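Long-range contacts in Dye type peroxidase A (Streptomyces lividans 1326, PDB 6GZW), which is a dye-decolourising haem peroxidase that probably uses hydrogen peroxide to oxidise dyes and other substrates at its bound protoporphyrin IX iron: residues Ser9-Phe14 and Leu60-Pro65; Pro25-Gly30 and Arg302-His307; His31-Asp36 and Arg156-Gly161; Thr83-Phe88 and Asp125-Ile130. All coordinates share one frame; numbering follows the deposited sequence. Where two conformers were deposited one is given.

Contact 1 of 4, residues Ser9-Phe14 and Leu60-Pro65; sequences SEQAMF and LMAGEP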
loop_
_atom_site.group_PDB
_atom_site.type_symbol
_atom_site.label_atom_id
_atom_site.label_comp_id
_atom_site.label_asym_id
_atom_site.label_seq_id
_atom_site.Cartn_x
_atom_site.Cartn_y
_atom_site.Cartn_z
ATOM N N SER A 9 17.105 5.049 -7.450
ATOM C CA SER A 9 18.582 5.052 -7.266
ATOM C C SER A 9 19.091 5.452 -5.888
ATOM O O SER A 9 20.179 5.058 -5.471
ATOM C CB SER A 9 19.278 5.881 -8.369
ATOM O OG SER A 9 18.979 7.251 -8.251
ATOM N N GLU A 10 18.319 6.253 -5.167
ATOM C CA GLU A 10 18.711 6.701 -3.843
ATOM C C GLU A 10 18.882 5.527 -2.889
ATOM O O GLU A 10 18.069 4.593 -2.887
ATOM C CB GLU A 10 17.641 7.653 -3.311
ATOM C CG GLU A 10 17.902 8.194 -1.921
ATOM C CD GLU A 10 18.966 9.263 -1.902
ATOM O OE1 GLU A 10 19.314 9.795 -3.003
ATOM O OE2 GLU A 10 19.432 9.560 -0.771
ATOM N N GLN A 11 19.932 5.600 -2.063
ATOM C CA GLN A 11 20.349 4.496 -1.232
ATOM C C GLN A 11 20.608 4.988 0.175
ATOM O O GLN A 11 21.354 5.967 0.359
ATOM C CB GLN A 11 21.642 3.918 -1.798
ATOM C CG GLN A 11 22.203 2.785 -0.948
ATOM C CD GLN A 11 23.382 2.065 -1.574
ATOM O OE1 GLN A 11 23.638 2.188 -2.761
ATOM N NE2 GLN A 11 24.083 1.289 -0.780
ATOM N N ALA A 12 20.019 4.328 1.163
ATOM C CA ALA A 12 20.308 4.619 2.565
ATOM C C ALA A 12 21.452 3.736 3.072
ATOM O O ALA A 12 21.648 2.607 2.625
ATOM C CB ALA A 12 19.068 4.412 3.429
ATOM N N MET A 13 22.190 4.267 4.035
ATOM C CA MET A 13 23.287 3.527 4.639
ATOM C C MET A 13 22.797 2.588 5.725
ATOM O O MET A 13 22.008 2.978 6.593
ATOM C CB MET A 13 24.327 4.480 5.223
ATOM C CG MET A 13 25.135 5.226 4.170
ATOM S SD MET A 13 26.471 6.205 4.918
ATOM C CE MET A 13 27.590 4.939 5.530
ATOM N N PHE A 14 23.292 1.348 5.692
ATOM C CA PHE A 14 23.016 0.368 6.715
ATOM C C PHE A 14 24.006 0.525 7.859
ATOM O O PHE A 14 23.618 0.606 9.033
ATOM C CB PHE A 14 23.123 -1.075 6.153
ATOM C CG PHE A 14 23.062 -2.132 7.205
ATOM C CD1 PHE A 14 21.917 -2.306 7.982
ATOM C CD2 PHE A 14 24.178 -2.965 7.462
ATOM C CE1 PHE A 14 21.869 -3.270 8.985
ATOM C CE2 PHE A 14 24.120 -3.932 8.457
ATOM C CZ PHE A 14 22.977 -4.089 9.218
ATOM N N LEU A 60 20.164 -6.037 0.999
ATOM C CA LEU A 60 18.975 -5.470 0.363
ATOM C C LEU A 60 19.008 -3.945 0.328
ATOM O O LEU A 60 18.595 -3.341 -0.658
ATOM C CB LEU A 60 17.703 -5.985 1.036
ATOM C CG LEU A 60 17.152 -7.280 0.424
ATOM C CD1 LEU A 60 18.162 -8.420 0.321
ATOM C CD2 LEU A 60 15.958 -7.707 1.240
ATOM N N MET A 61 19.536 -3.326 1.385
ATOM C CA MET A 61 19.659 -1.852 1.397
ATOM C C MET A 61 20.641 -1.327 0.340
ATOM O O MET A 61 20.548 -0.187 -0.099
ATOM C CB MET A 61 20.025 -1.324 2.788
ATOM C CG MET A 61 18.886 -1.425 3.785
ATOM S SD MET A 61 19.325 -0.773 5.395
ATOM C CE MET A 61 19.782 0.891 4.907
ATOM N N ALA A 62 21.557 -2.188 -0.112
ATOM C CA ALA A 62 22.465 -1.837 -1.200
ATOM C C ALA A 62 21.911 -2.174 -2.583
ATOM O O ALA A 62 22.583 -2.015 -3.590
ATOM C CB ALA A 62 23.803 -2.513 -0.967
ATOM N N GLY A 63 20.650 -2.587 -2.647
ATOM C CA GLY A 63 20.029 -2.964 -3.918
ATOM C C GLY A 63 20.489 -4.322 -4.432
ATOM O O GLY A 63 20.230 -4.654 -5.598
ATOM N N GLU A 64 21.099 -5.133 -3.562
ATOM C CA GLU A 64 21.583 -6.459 -3.943
ATOM C C GLU A 64 20.506 -7.503 -3.618
ATOM O O GLU A 64 19.674 -7.290 -2.738
ATOM C CB GLU A 64 22.817 -6.847 -3.156
ATOM C CG GLU A 64 24.012 -5.985 -3.430
ATOM C CD GLU A 64 25.193 -6.384 -2.583
ATOM O OE1 GLU A 64 25.212 -7.502 -1.992
ATOM O OE2 GLU A 64 26.132 -5.564 -2.542
ATOM N N PRO A 65 20.538 -8.644 -4.311
ATOM C CA PRO A 65 19.644 -9.737 -3.915
ATOM C C PRO A 65 20.007 -10.298 -2.569
ATOM O O PRO A 65 21.103 -10.060 -2.064
ATOM C CB PRO A 65 19.884 -10.815 -4.992
ATOM C CG PRO A 65 21.229 -10.493 -5.583
ATOM C CD PRO A 65 21.418 -9.000 -5.446
HETATM O O HOH W 1 18.687 1.876 0.609
#
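Met-61 is the side chain on which this contact turns. It points at the loop 9-14 from the C-terminal end of helix 43-61. Its chain is straight as far as SD and then bends at the last torsion (chi3 57°). The bend lays Met-61 CE against the loop backbone, 3.4 Å from Ala-12 O, with Ala-12 CB alongside. The sulfur meets Phe-14 in a Met-aromatic contact, with Met-61 SD 5.2 Å from the ring centroid. The two side chains cross at about a right angle, and Met-61 SD lies 3.9 Å from Phe-14 CB. An alanine in place of Met-61 would remove SD and CE and would probably leave Phe-14 and the loop backbone poorly packed. Gln-11 runs extended past the helix end, and its NE2 comes 3.5 Å from Ala-62 CA. One water joins the backbones: it accepts from Ala-12 N at 2.8 Å and donates to Met-61 O at 2.9 Å. Gly-63 is the C-prime residue of the Schellman motif that ends the helix. The Phe-14 ring continues along helix 43-61 onto Ser-54, Ala-57 and Arg-58. Leu-60 turns to helix 135-149, so the helix end lies between that helix and the N-terminal loop.

Contact 2 of 4, residues Pro25-Gly30 and Arg302-His307; sequences PMQARG and RPFSYH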
loop_
_atom_site.group_PDB
_atom_site.type_symbol
_atom_site.label_atom_id
_atom_site.label_comp_id
_atom_site.label_asym_id
_atom_site.label_seq_id
_atom_site.Cartn_x
_atom_site.Cartn_y
_atom_site.Cartn_z
ATOM N N PRO A 25 14.693 10.181 5.834
ATOM C CA PRO A 25 13.463 10.776 5.360
ATOM C C PRO A 25 12.342 9.768 5.284
ATOM O O PRO A 25 12.574 8.555 5.157
ATOM C CB PRO A 25 13.813 11.250 3.964
ATOM C CG PRO A 25 15.269 11.522 4.021
ATOM C CD PRO A 25 15.782 10.397 4.864
ATOM N N MET A 26 11.127 10.296 5.303
ATOM C CA MET A 26 9.919 9.525 5.102
ATOM C C MET A 26 9.946 8.720 3.814
ATOM O O MET A 26 10.456 9.186 2.793
ATOM C CB MET A 26 8.745 10.486 5.063
ATOM C CG MET A 26 8.540 11.195 6.395
ATOM S SD MET A 26 7.398 10.351 7.518
ATOM C CE MET A 26 8.218 8.889 7.955
ATOM N N GLN A 27 9.395 7.509 3.879
ATOM C CA GLN A 27 9.315 6.617 2.712
ATOM C C GLN A 27 7.859 6.357 2.346
ATOM O O GLN A 27 6.984 6.366 3.224
ATOM C CB GLN A 27 9.986 5.297 3.067
ATOM C CG GLN A 27 11.503 5.393 3.312
ATOM C CD GLN A 27 11.955 4.450 4.371
ATOM O OE1 GLN A 27 11.257 4.250 5.380
ATOM N NE2 GLN A 27 13.151 3.868 4.187
ATOM N N ALA A 28 7.620 6.074 1.068
ATOM C CA ALA A 28 6.267 5.893 0.544
ATOM C C ALA A 28 5.589 4.604 1.022
ATOM O O ALA A 28 4.369 4.550 1.063
ATOM C CB ALA A 28 6.270 5.921 -0.959
ATOM N N ARG A 29 6.369 3.583 1.370
ATOM C CA ARG A 29 5.839 2.280 1.721
ATOM C C ARG A 29 6.490 1.787 2.994
ATOM O O ARG A 29 7.697 1.884 3.120
ATOM C CB ARG A 29 6.112 1.309 0.578
ATOM C CG ARG A 29 5.583 -0.085 0.783
ATOM C CD ARG A 29 4.136 -0.071 1.197
ATOM N NE ARG A 29 3.485 -1.300 0.818
ATOM C CZ ARG A 29 2.255 -1.630 1.141
ATOM N NH1 ARG A 29 1.497 -0.819 1.879
ATOM N NH2 ARG A 29 1.770 -2.779 0.720
ATOM N N GLY A 30 5.676 1.297 3.937
ATOM C CA GLY A 30 6.131 0.736 5.211
ATOM C C GLY A 30 5.512 -0.620 5.519
ATOM O O GLY A 30 4.363 -0.903 5.188
ATOM N N ARG A 302 7.935 9.752 12.973
ATOM C CA ARG A 302 8.286 9.279 11.649
ATOM C C ARG A 302 7.300 8.157 11.283
ATOM O O ARG A 302 7.642 6.974 11.304
ATOM C CB ARG A 302 9.744 8.794 11.631
ATOM C CG ARG A 302 10.325 8.489 10.284
ATOM C CD ARG A 302 11.762 7.979 10.342
ATOM N NE ARG A 302 12.170 7.601 9.008
ATOM C CZ ARG A 302 11.893 6.443 8.423
ATOM N NH1 ARG A 302 11.207 5.489 9.055
ATOM N NH2 ARG A 302 12.318 6.242 7.183
ATOM N N PRO A 303 6.056 8.550 10.939
ATOM C CA PRO A 303 4.926 7.628 10.793
ATOM C C PRO A 303 4.742 7.075 9.397
ATOM O O PRO A 303 5.400 7.521 8.452
ATOM C CB PRO A 303 3.725 8.549 11.120
ATOM C CG PRO A 303 4.136 9.854 10.508
ATOM C CD PRO A 303 5.596 9.962 10.873
ATOM N N PHE A 304 3.804 6.160 9.300
ATOM C CA PHE A 304 3.158 5.814 8.055
ATOM C C PHE A 304 1.652 5.914 8.255
ATOM O O PHE A 304 1.149 5.654 9.356
ATOM C CB PHE A 304 3.498 4.379 7.647
ATOM C CG PHE A 304 4.964 4.127 7.427
ATOM C CD1 PHE A 304 5.770 3.759 8.484
ATOM C CD2 PHE A 304 5.528 4.231 6.165
ATOM C CE1 PHE A 304 7.114 3.520 8.298
ATOM C CE2 PHE A 304 6.878 3.959 5.963
ATOM C CZ PHE A 304 7.667 3.628 7.046
ATOM N N SER A 305 0.924 6.230 7.189
ATOM C CA SER A 305 -0.538 6.160 7.239
ATOM C C SER A 305 -0.964 4.714 6.885
ATOM O O SER A 305 -0.161 3.945 6.349
ATOM C CB SER A 305 -1.172 7.187 6.288
ATOM O OG SER A 305 -0.898 8.512 6.738
ATOM N N TYR A 306 -2.166 4.312 7.308
ATOM C CA TYR A 306 -2.699 2.986 6.970
ATOM C C TYR A 306 -4.147 3.035 6.590
ATOM O O TYR A 306 -4.916 3.935 6.993
ATOM C CB TYR A 306 -2.447 1.959 8.086
ATOM C CG TYR A 306 -3.332 2.080 9.338
ATOM C CD1 TYR A 306 -4.544 1.403 9.447
ATOM C CD2 TYR A 306 -2.940 2.855 10.418
ATOM C CE1 TYR A 306 -5.347 1.499 10.584
ATOM C CE2 TYR A 306 -3.742 2.950 11.570
ATOM C CZ TYR A 306 -4.914 2.257 11.666
ATOM O OH TYR A 306 -5.690 2.346 12.808
ATOM N N HIS A 307 -4.501 2.076 5.767
ATOM C CA HIS A 307 -5.871 1.770 5.418
ATOM C C HIS A 307 -5.970 0.298 5.063
ATOM O O HIS A 307 -5.366 -0.127 4.089
ATOM C CB HIS A 307 -6.324 2.585 4.252
ATOM C CG HIS A 307 -7.654 2.144 3.747
ATOM N ND1 HIS A 307 -8.807 2.293 4.487
ATOM C CD2 HIS A 307 -8.003 1.477 2.619
ATOM C CE1 HIS A 307 -9.815 1.765 3.818
ATOM N NE2 HIS A 307 -9.354 1.264 2.686
HETATM O O HOH W 2 11.312 2.908 7.782
#
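The tight part of this contact is Phe-304 against Gly-30. Gly-30 CA sits over one face, 3.7 Å from the centroid of the Phe-304 ring, in a CH-pi contact. Gly-30 has no side chain, which lets the ring lie this close to its CA. Arg-302 grips the preceding loop. Its chain is extended from CG to NE, and Arg-302 NH2 donates to Gln-27 OE1 at 2.9 Å and to Pro-25 O at 3.1 Å. It approaches both oxygens from above their carbonyl planes. The amide and guanidinium planes are 75° apart. Water 2 completes this buried polar grip, donating to Gln-27 OE1 at 2.8 Å and accepting from Arg-302 NH1 at 2.9 Å. Arg-302 NE bonds to Thr-24 O, and Gln-27 NE2 to Ser-81 O. The contact links the two ferredoxin-like halves of the Dyp-type peroxidase fold: strand 29-37 comes from the N-terminal half and strand 300-310 from the C-terminal half. A leucine in place of Arg-302 would remove the guanidinium and would probably loosen the loop around Pro-25 and Gln-27. The looser side is Pro-25, which is exposed, and Met-26, which is partly exposed and was modelled in two conformers. Met-26 SD packs 3.8 Å from Pro-303 CD.

Contact 3 of 4, residues His31-Asp36 and Arg156-Gly161; sequences HLVAFD and RWQMNG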
loop_
_atom_site.group_PDB
_atom_site.type_symbol
_atom_site.label_atom_id
_atom_site.label_comp_id
_atom_site.label_asym_id
_atom_site.label_seq_id
_atom_site.Cartn_x
_atom_site.Cartn_y
_atom_site.Cartn_z
ATOM N N HIS A 31 6.308 -1.481 6.147
ATOM C CA HIS A 31 5.807 -2.686 6.780
ATOM C C HIS A 31 6.426 -2.744 8.182
ATOM O O HIS A 31 7.658 -2.719 8.303
ATOM C CB HIS A 31 6.210 -3.940 6.006
ATOM C CG HIS A 31 5.777 -3.970 4.568
ATOM N ND1 HIS A 31 4.462 -4.115 4.170
ATOM C CD2 HIS A 31 6.506 -3.895 3.429
ATOM C CE1 HIS A 31 4.410 -4.137 2.844
ATOM N NE2 HIS A 31 5.639 -4.031 2.367
ATOM N N LEU A 32 5.588 -2.817 9.202
ATOM C CA LEU A 32 6.041 -3.038 10.576
ATOM C C LEU A 32 5.692 -4.471 10.930
ATOM O O LEU A 32 4.599 -4.921 10.612
ATOM C CB LEU A 32 5.344 -2.115 11.554
ATOM C CG LEU A 32 5.349 -0.608 11.269
ATOM C CD1 LEU A 32 4.746 0.196 12.415
ATOM C CD2 LEU A 32 6.747 -0.101 10.939
ATOM N N VAL A 33 6.602 -5.201 11.577
ATOM C CA VAL A 33 6.323 -6.583 11.931
ATOM C C VAL A 33 6.938 -6.871 13.299
ATOM O O VAL A 33 7.993 -6.332 13.610
ATOM C CB VAL A 33 6.817 -7.530 10.815
ATOM C CG1 VAL A 33 8.263 -7.280 10.457
ATOM C CG2 VAL A 33 6.541 -8.989 11.130
ATOM N N ALA A 34 6.211 -7.612 14.136
ATOM C CA ALA A 34 6.718 -8.116 15.388
ATOM C C ALA A 34 6.813 -9.633 15.317
ATOM O O ALA A 34 5.948 -10.284 14.723
ATOM C CB ALA A 34 5.822 -7.669 16.537
ATOM N N PHE A 35 7.863 -10.189 15.930
ATOM C CA PHE A 35 8.084 -11.622 16.010
ATOM C C PHE A 35 8.155 -12.050 17.476
ATOM O O PHE A 35 8.676 -11.275 18.301
ATOM C CB PHE A 35 9.409 -12.005 15.339
ATOM C CG PHE A 35 9.452 -11.769 13.864
ATOM C CD1 PHE A 35 9.844 -10.535 13.366
ATOM C CD2 PHE A 35 9.181 -12.784 12.947
ATOM C CE1 PHE A 35 9.925 -10.276 12.009
ATOM C CE2 PHE A 35 9.260 -12.526 11.566
ATOM C CZ PHE A 35 9.624 -11.264 11.102
ATOM N N ASP A 36 7.647 -13.237 17.786
ATOM C CA ASP A 36 7.909 -13.895 19.071
ATOM C C ASP A 36 8.833 -15.072 18.902
ATOM O O ASP A 36 8.687 -15.881 17.979
ATOM C CB ASP A 36 6.624 -14.369 19.741
ATOM C CG ASP A 36 5.793 -13.218 20.282
ATOM O OD1 ASP A 36 6.370 -12.190 20.669
ATOM O OD2 ASP A 36 4.558 -13.372 20.363
ATOM N N ARG A 156 4.200 -12.418 15.056
ATOM C CA ARG A 156 3.178 -12.095 16.042
ATOM C C ARG A 156 2.118 -11.167 15.433
ATOM O O ARG A 156 0.926 -11.385 15.581
ATOM C CB ARG A 156 3.834 -11.430 17.266
ATOM C CG ARG A 156 2.857 -11.087 18.372
ATOM C CD ARG A 156 3.524 -10.337 19.520
ATOM N NE ARG A 156 2.496 -9.988 20.491
ATOM C CZ ARG A 156 1.964 -10.814 21.380
ATOM N NH1 ARG A 156 2.433 -12.054 21.517
ATOM N NH2 ARG A 156 0.973 -10.391 22.148
ATOM N N TRP A 157 2.581 -10.120 14.775
ATOM C CA TRP A 157 1.693 -9.162 14.097
ATOM C C TRP A 157 2.431 -8.443 12.986
ATOM O O TRP A 157 3.656 -8.395 12.958
ATOM C CB TRP A 157 1.020 -8.162 15.055
ATOM C CG TRP A 157 1.897 -7.292 15.892
ATOM C CD1 TRP A 157 2.203 -7.479 17.187
ATOM C CD2 TRP A 157 2.534 -6.057 15.502
ATOM N NE1 TRP A 157 3.003 -6.452 17.649
ATOM C CE2 TRP A 157 3.216 -5.561 16.631
ATOM C CE3 TRP A 157 2.596 -5.327 14.319
ATOM C CZ2 TRP A 157 3.961 -4.387 16.597
ATOM C CZ3 TRP A 157 3.330 -4.164 14.280
ATOM C CH2 TRP A 157 4.014 -3.705 15.422
ATOM N N GLN A 158 1.677 -7.932 12.030
ATOM C CA GLN A 158 2.290 -7.233 10.901
ATOM C C GLN A 158 1.303 -6.242 10.339
ATOM O O GLN A 158 0.087 -6.571 10.187
ATOM C CB GLN A 158 2.765 -8.224 9.835
ATOM C CG GLN A 158 3.661 -7.605 8.748
ATOM C CD GLN A 158 2.880 -7.119 7.553
ATOM O OE1 GLN A 158 2.181 -7.896 6.939
ATOM N NE2 GLN A 158 3.048 -5.859 7.183
ATOM N N MET A 159 1.795 -5.016 10.126
ATOM C CA MET A 159 0.977 -3.879 9.631
ATOM C C MET A 159 1.620 -3.258 8.393
ATOM O O MET A 159 2.837 -3.047 8.348
ATOM C CB MET A 159 0.796 -2.823 10.743
ATOM C CG MET A 159 0.087 -3.383 11.957
ATOM S SD MET A 159 -0.015 -2.211 13.314
ATOM C CE MET A 159 -0.446 -3.372 14.602
ATOM N N ASN A 160 0.798 -2.872 7.414
ATOM C CA ASN A 160 1.245 -2.146 6.247
ATOM C C ASN A 160 0.936 -0.670 6.377
ATOM O O ASN A 160 -0.113 -0.303 6.884
ATOM C CB ASN A 160 0.484 -2.580 5.000
ATOM C CG ASN A 160 0.679 -4.041 4.659
ATOM O OD1 ASN A 160 1.738 -4.648 4.955
ATOM N ND2 ASN A 160 -0.353 -4.622 3.991
ATOM N N GLY A 161 1.826 0.155 5.832
ATOM C CA GLY A 161 1.620 1.591 5.794
ATOM C C GLY A 161 2.076 2.222 4.490
ATOM O O GLY A 161 2.698 1.579 3.642
#
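Backbone hydrogen bonds join these antiparallel strands. Leu-32 and Met-159 form a hydrogen-bonded pair, with Met-159 N to Leu-32 O at 2.8 Å. Ala-34 N donates to Trp-157 O. Arg-156 and Trp-157 both face Ala-34 in a classic beta bulge: Arg-156 N reaches Ala-34 O at 2.8 Å, and the bond from Trp-157 N is weak. The apolar contact is on the face of Leu-32, Ala-34, Trp-157 and Met-159. The indole takes the crowded first torsion (chi1 59°). Ala-34 CB lies over the five-membered ring of Trp-157, 3.4 Å from its centroid, in a CH-pi contact. Met-159 CE covers the opposite face, and Trp-157 NE1 bonds to Asn-123 O. The polar side chains lie on the His-31 face. Asn-160 OD1 accepts from His-31 ND1 at 2.9 Å and from Gln-158 NE2 at 2.9 Å. At the far end, Arg-156 NH1 makes a salt bridge with Asp-36 OD2 at 2.8 Å, using the carboxylate's syn lone pair. The double grip on OD1 fixes which way the Asn-160 amide is turned. ND2 is thereby directed to His-307 O of the second subunit, and Gln-158 OE1 meets NE2 of that same histidine. The network thus reaches into the dimer interface.

Contact 4 of 4, residues Thr83-Phe88 and Asp125-Ile130; sequences TVTFGF and DLWVQI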
loop_
_atom_site.group_PDB
_atom_site.type_symbol
_atom_site.label_atom_id
_atom_site.label_comp_id
_atom_site.label_asym_id
_atom_site.label_seq_id
_atom_site.Cartn_x
_atom_site.Cartn_y
_atom_site.Cartn_z
ATOM N N THR A 83 15.149 0.939 3.976
ATOM C CA THR A 83 15.751 0.797 5.290
ATOM C C THR A 83 15.097 -0.325 6.050
ATOM O O THR A 83 13.911 -0.616 5.881
ATOM C CB THR A 83 15.721 2.073 6.173
ATOM O OG1 THR A 83 14.357 2.435 6.486
ATOM C CG2 THR A 83 16.376 3.227 5.462
ATOM N N VAL A 84 15.899 -0.977 6.878
ATOM C CA VAL A 84 15.470 -2.017 7.803
ATOM C C VAL A 84 16.048 -1.676 9.179
ATOM O O VAL A 84 17.248 -1.427 9.293
ATOM C CB VAL A 84 15.965 -3.419 7.371
ATOM C CG1 VAL A 84 15.279 -4.489 8.215
ATOM C CG2 VAL A 84 15.679 -3.641 5.902
ATOM N N THR A 85 15.190 -1.681 10.187
ATOM C CA THR A 85 15.527 -1.314 11.561
ATOM C C THR A 85 15.013 -2.363 12.529
ATOM O O THR A 85 13.896 -2.869 12.359
ATOM C CB THR A 85 14.784 -0.012 11.925
ATOM O OG1 THR A 85 14.905 0.916 10.850
ATOM C CG2 THR A 85 15.305 0.555 13.200
ATOM N N PHE A 86 15.799 -2.668 13.562
ATOM C CA PHE A 86 15.517 -3.761 14.478
ATOM C C PHE A 86 15.400 -3.305 15.929
ATOM O O PHE A 86 16.265 -2.533 16.401
ATOM C CB PHE A 86 16.652 -4.796 14.400
ATOM C CG PHE A 86 16.921 -5.328 13.000
ATOM C CD1 PHE A 86 16.108 -6.330 12.445
ATOM C CD2 PHE A 86 17.941 -4.795 12.208
ATOM C CE1 PHE A 86 16.329 -6.802 11.181
ATOM C CE2 PHE A 86 18.165 -5.267 10.912
ATOM C CZ PHE A 86 17.348 -6.277 10.399
ATOM N N GLY A 87 14.423 -3.853 16.666
ATOM C CA GLY A 87 14.290 -3.589 18.105
ATOM C C GLY A 87 13.926 -4.814 18.923
ATOM O O GLY A 87 13.514 -5.842 18.375
ATOM N N PHE A 88 14.091 -4.685 20.242
ATOM C CA PHE A 88 13.799 -5.719 21.222
ATOM C C PHE A 88 12.741 -5.226 22.210
ATOM O O PHE A 88 12.856 -4.097 22.732
ATOM C CB PHE A 88 15.073 -6.096 22.012
ATOM C CG PHE A 88 16.207 -6.523 21.152
ATOM C CD1 PHE A 88 17.021 -5.584 20.530
ATOM C CD2 PHE A 88 16.437 -7.868 20.903
ATOM C CE1 PHE A 88 18.055 -5.965 19.694
ATOM C CE2 PHE A 88 17.462 -8.256 20.075
ATOM C CZ PHE A 88 18.275 -7.316 19.466
ATOM N N ASP A 125 8.415 -9.955 21.190
ATOM C CA ASP A 125 9.836 -10.059 21.543
ATOM C C ASP A 125 10.729 -9.191 20.677
ATOM O O ASP A 125 11.700 -8.587 21.195
ATOM C CB ASP A 125 10.329 -11.510 21.445
ATOM C CG ASP A 125 9.658 -12.470 22.458
ATOM O OD1 ASP A 125 9.227 -12.032 23.570
ATOM O OD2 ASP A 125 9.555 -13.688 22.103
ATOM N N LEU A 126 10.431 -9.133 19.367
ATOM C CA LEU A 126 11.292 -8.487 18.383
ATOM C C LEU A 126 10.460 -7.638 17.441
ATOM O O LEU A 126 9.354 -8.047 17.072
ATOM C CB LEU A 126 12.041 -9.524 17.552
ATOM C CG LEU A 126 13.083 -10.353 18.301
ATOM C CD1 LEU A 126 13.451 -11.573 17.484
ATOM C CD2 LEU A 126 14.312 -9.509 18.635
ATOM N N TRP A 127 11.001 -6.507 17.021
ATOM C CA TRP A 127 10.304 -5.633 16.060
ATOM C C TRP A 127 11.212 -5.332 14.894
ATOM O O TRP A 127 12.401 -5.119 15.070
ATOM C CB TRP A 127 9.930 -4.352 16.787
ATOM C CG TRP A 127 9.252 -3.273 15.991
ATOM C CD1 TRP A 127 7.937 -3.233 15.561
ATOM C CD2 TRP A 127 9.854 -2.049 15.561
ATOM N NE1 TRP A 127 7.705 -2.047 14.920
ATOM C CE2 TRP A 127 8.854 -1.299 14.905
ATOM C CE3 TRP A 127 11.140 -1.493 15.701
ATOM C CZ2 TRP A 127 9.104 -0.017 14.368
ATOM C CZ3 TRP A 127 11.399 -0.222 15.147
ATOM C CH2 TRP A 127 10.381 0.510 14.511
ATOM N N VAL A 128 10.652 -5.339 13.674
ATOM C CA VAL A 128 11.378 -4.875 12.506
ATOM C C VAL A 128 10.542 -3.848 11.772
ATOM O O VAL A 128 9.328 -4.061 11.573
ATOM C CB VAL A 128 11.706 -6.036 11.528
ATOM C CG1 VAL A 128 12.627 -5.528 10.426
ATOM C CG2 VAL A 128 12.328 -7.195 12.283
ATOM N N GLN A 129 11.193 -2.746 11.375
ATOM C CA GLN A 129 10.576 -1.719 10.538
ATOM C C GLN A 129 11.220 -1.740 9.169
ATOM O O GLN A 129 12.436 -1.577 9.023
ATOM C CB GLN A 129 10.759 -0.338 11.173
ATOM C CG GLN A 129 10.266 0.842 10.326
ATOM C CD GLN A 129 10.626 2.161 10.963
ATOM O OE1 GLN A 129 11.816 2.520 11.051
ATOM N NE2 GLN A 129 9.626 2.883 11.426
ATOM N N ILE A 130 10.389 -1.920 8.141
ATOM C CA ILE A 130 10.852 -1.896 6.774
ATOM C C ILE A 130 10.172 -0.737 6.056
ATOM O O ILE A 130 8.956 -0.583 6.161
ATOM C CB ILE A 130 10.511 -3.218 6.080
ATOM C CG1 ILE A 130 11.343 -4.309 6.756
ATOM C CG2 ILE A 130 10.796 -3.144 4.572
ATOM C CD1 ILE A 130 10.865 -5.675 6.481
HETATM O O HOH W 3 13.513 0.998 8.589
#
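Strands 83-89 and 126-132 are antiparallel neighbours in the beta sheet of the N-terminal ferredoxin-like half of the Dyp-type peroxidase fold. The axes of the segments 83-88 and 126-130 approach to 4.6 Å, and their directions differ by 162°. Thr-85 pairs with Gln-129 and Gly-87 with Trp-127, each through two backbone bonds. Gln-129 N to Thr-85 O is 2.9 Å. The bond from Gly-87 N to Trp-127 O, also 2.9 Å, lies in the carbonyl plane. On one face, apolar side chains sit side by side and point the same way. Val-84 CG1 meets Val-128 CG1 at 3.6 Å, both methyls being anti to their backbone N. The other Val-128 methyl, CG2, packs 3.9 Å from Phe-86 CD1. At the end of the row, Leu-126 CD2 touches Phe-88 CD2 at 3.5 Å. The other face holds Thr-85, Trp-127 and Gln-129. There Gly-87 has no side chain to crowd the neighbouring indole. Water 3 is held by three oxygens: it donates to Thr-85 OG1 and to Gln-129 O, and hydrogen-bonds to Thr-83 OG1 at 2.7 Å. Thr-85 OG1 also bonds to Pro-20 O, and Thr-83 OG1 to Gln-27 NE2. The apolar face is covered by helix 43-61, with Ala-57 on Val-84 and Trp-53 on Leu-126 and Val-128. On the other face, Trp-127 stacks with Phe-358 of strand 350-360 and touches Trp-325 of strand 316-326.

How the contacts relate
Contacts 3 and 4 are buried strand pairs of one sheet, their centres about 9 Å apart. Strands 29-37 and 126-132 are adjacent, so His-31 N to Ile-130 O joins the two contacts directly. Contact 2 is buried too and shares strand 29-37 with contact 3, but it relies on an arginine and an aromatic face instead of strand pairing. It touches contact 4 through Gln-27 and Thr-83. Contact 1 lies nearer the surface, about 20 Å from the chain centre. It joins a loop to a helix end by sulfur packing and a water, and touches contact 4 where Met-61 SD meets Thr-83 and Val-84. Contacts 2 and 3 also reach the second subunit.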